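Local coordinates for protein chitinase (Pyrococcus furiosus, PDB 2CWR) that binds chitin through this beta-sandwich domain, probably holding the chitin-hydrolysing enzyme on its substrate, at residues V27-D32 with I94-N99. Sequence-based numbering, arbitrary orientation.
Sequences VTLNLD and ITLEIN
L96 sends its two methyls to different leucines of 27-32: CD1 lies 4.0 Å from CD1 of L29, while CD2 meets CD2 of L31 at 3.8 Å. The fork is leucine's own: with CG anti to the backbone N (chi1 169°) the branch point is aimed at 27-32, and chi2 (63°) sets CD1 and CD2 against different neighbours. L31 uses the same CD2 a second time, 3.9 Å from CD1 of I98. CD2 of L29 also comes within 4.1 Å of CD1 of L96, and the two side chains meet at a slant. The two strands belong to opposite antiparallel sheets of a beta-sandwich, the fold of this carbohydrate-binding family; their axes come within 9.9 Å and run in roughly the same direction, 35° apart. Leucine and isoleucine suit such places because they are apolar and long enough to bridge that spacing from both sides. Alternation along each strand puts T28, T95 and E97 on the outer faces, where polar groups are tolerated. Trimming L96 to an alanine would probably cost L29 its methyl partners in 94-99, leave L31 with I98 alone there, and open a gap between the sheets. V39 also packs against L29 and L96, while Y35 and V8 touch I98.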
loop_
_atom_site.group_PDB
_atom_site.type_symbol
_atom_site.label_atom_id
_atom_site.label_comp_id
_atom_site.label_asym_id
_atom_site.label_seq_id
_atom_site.Cartn_x
_atom_site.Cartn_y
_atom_site.Cartn_z
ATOM N N VAL A 27 -0.164 0.388 6.593
ATOM C CA VAL A 27 0.068 -0.983 6.161
ATOM C C VAL A 27 1.195 -1.693 6.896
ATOM O O VAL A 27 2.225 -1.094 7.202
ATOM C CB VAL A 27 0.393 -1.022 4.642
ATOM C CG1 VAL A 27 0.549 -2.459 4.164
ATOM C CG2 VAL A 27 -0.704 -0.303 3.854
ATOM N N THR A 28 0.979 -2.974 7.181
ATOM C CA THR A 28 1.991 -3.801 7.825
ATOM C C THR A 28 2.093 -5.082 7.021
ATOM O O THR A 28 1.084 -5.734 6.750
ATOM C CB THR A 28 1.632 -4.164 9.274
ATOM O OG1 THR A 28 1.532 -2.970 10.054
ATOM C CG2 THR A 28 2.714 -5.061 9.879
ATOM N N LEU A 29 3.312 -5.431 6.628
ATOM C CA LEU A 29 3.547 -6.638 5.854
ATOM C C LEU A 29 4.230 -7.668 6.743
ATOM O O LEU A 29 5.295 -7.407 7.302
ATOM C CB LEU A 29 4.442 -6.335 4.651
ATOM C CG LEU A 29 3.974 -5.232 3.697
ATOM C CD1 LEU A 29 4.956 -5.107 2.535
ATOM C CD2 LEU A 29 2.584 -5.562 3.177
ATOM N N ASN A 30 3.605 -8.830 6.879
ATOM C CA ASN A 30 4.161 -9.903 7.689
ATOM C C ASN A 30 4.753 -10.908 6.713
ATOM O O ASN A 30 4.048 -11.756 6.168
ATOM C CB ASN A 30 3.054 -10.531 8.532
ATOM C CG ASN A 30 2.346 -9.506 9.403
ATOM O OD1 ASN A 30 2.957 -8.894 10.279
ATOM N ND2 ASN A 30 1.057 -9.309 9.158
ATOM N N LEU A 31 6.058 -10.792 6.493
ATOM C CA LEU A 31 6.765 -11.643 5.549
ATOM C C LEU A 31 7.606 -12.730 6.210
ATOM O O LEU A 31 7.969 -12.626 7.382
ATOM C CB LEU A 31 7.661 -10.770 4.667
ATOM C CG LEU A 31 6.983 -9.497 4.144
ATOM C CD1 LEU A 31 7.964 -8.684 3.319
ATOM C CD2 LEU A 31 5.765 -9.868 3.315
ATOM N N ASP A 32 7.920 -13.766 5.439
ATOM C CA ASP A 32 8.724 -14.877 5.936
ATOM C C ASP A 32 10.207 -14.619 5.686
ATOM O O ASP A 32 11.019 -15.543 5.692
ATOM C CB ASP A 32 8.298 -16.187 5.259
ATOM C CG ASP A 32 8.574 -16.199 3.765
ATOM O OD1 ASP A 32 9.079 -15.187 3.235
ATOM O OD2 ASP A 32 8.284 -17.226 3.114
ATOM N N ILE A 94 -5.911 -3.436 -2.183
ATOM C CA ILE A 94 -4.541 -3.282 -1.703
ATOM C C ILE A 94 -3.988 -4.695 -1.735
ATOM O O ILE A 94 -4.406 -5.556 -0.953
ATOM C CB ILE A 94 -4.490 -2.725 -0.272
ATOM C CG1 ILE A 94 -5.130 -1.331 -0.240
ATOM C CG2 ILE A 94 -3.040 -2.648 0.193
ATOM C CD1 ILE A 94 -5.207 -0.711 1.153
ATOM N N THR A 95 -3.050 -4.934 -2.644
ATOM C CA THR A 95 -2.505 -6.272 -2.828
ATOM C C THR A 95 -0.991 -6.382 -2.747
ATOM O O THR A 95 -0.268 -5.612 -3.374
ATOM C CB THR A 95 -2.952 -6.822 -4.187
ATOM O OG1 THR A 95 -4.379 -6.716 -4.292
ATOM C CG2 THR A 95 -2.535 -8.273 -4.342
ATOM N N LEU A 96 -0.526 -7.366 -1.985
ATOM C CA LEU A 96 0.901 -7.608 -1.813
ATOM C C LEU A 96 1.431 -8.600 -2.846
ATOM O O LEU A 96 0.841 -9.662 -3.062
ATOM C CB LEU A 96 1.170 -8.152 -0.407
ATOM C CG LEU A 96 2.573 -8.703 -0.126
ATOM C CD1 LEU A 96 3.608 -7.598 -0.266
ATOM C CD2 LEU A 96 2.607 -9.291 1.279
ATOM N N GLU A 97 2.541 -8.239 -3.482
ATOM C CA GLU A 97 3.183 -9.096 -4.473
ATOM C C GLU A 97 4.665 -9.222 -4.141
ATOM O O GLU A 97 5.290 -8.281 -3.644
ATOM C CB GLU A 97 3.046 -8.517 -5.888
ATOM C CG GLU A 97 1.629 -8.511 -6.445
ATOM C CD GLU A 97 1.565 -8.059 -7.900
ATOM O OE1 GLU A 97 0.447 -7.980 -8.449
ATOM O OE2 GLU A 97 2.627 -7.785 -8.496
ATOM N N ILE A 98 5.219 -10.397 -4.404
ATOM C CA ILE A 98 6.633 -10.650 -4.167
ATOM C C ILE A 98 7.135 -11.499 -5.324
ATOM O O ILE A 98 6.577 -12.560 -5.610
ATOM C CB ILE A 98 6.868 -11.392 -2.835
ATOM C CG1 ILE A 98 6.501 -10.475 -1.665
ATOM C CG2 ILE A 98 8.327 -11.837 -2.734
ATOM C CD1 ILE A 98 6.776 -11.062 -0.299
ATOM N N ASN A 99 8.176 -11.017 -5.996
ATOM C CA ASN A 99 8.737 -11.728 -7.138
ATOM C C ASN A 99 7.677 -11.834 -8.232
ATOM O O ASN A 99 7.621 -12.817 -8.968
ATOM C CB ASN A 99 9.205 -13.124 -6.715
ATOM C CG ASN A 99 10.348 -13.078 -5.713
ATOM O OD1 ASN A 99 10.724 -14.100 -5.136
ATOM N ND2 ASN A 99 10.909 -11.890 -5.508
#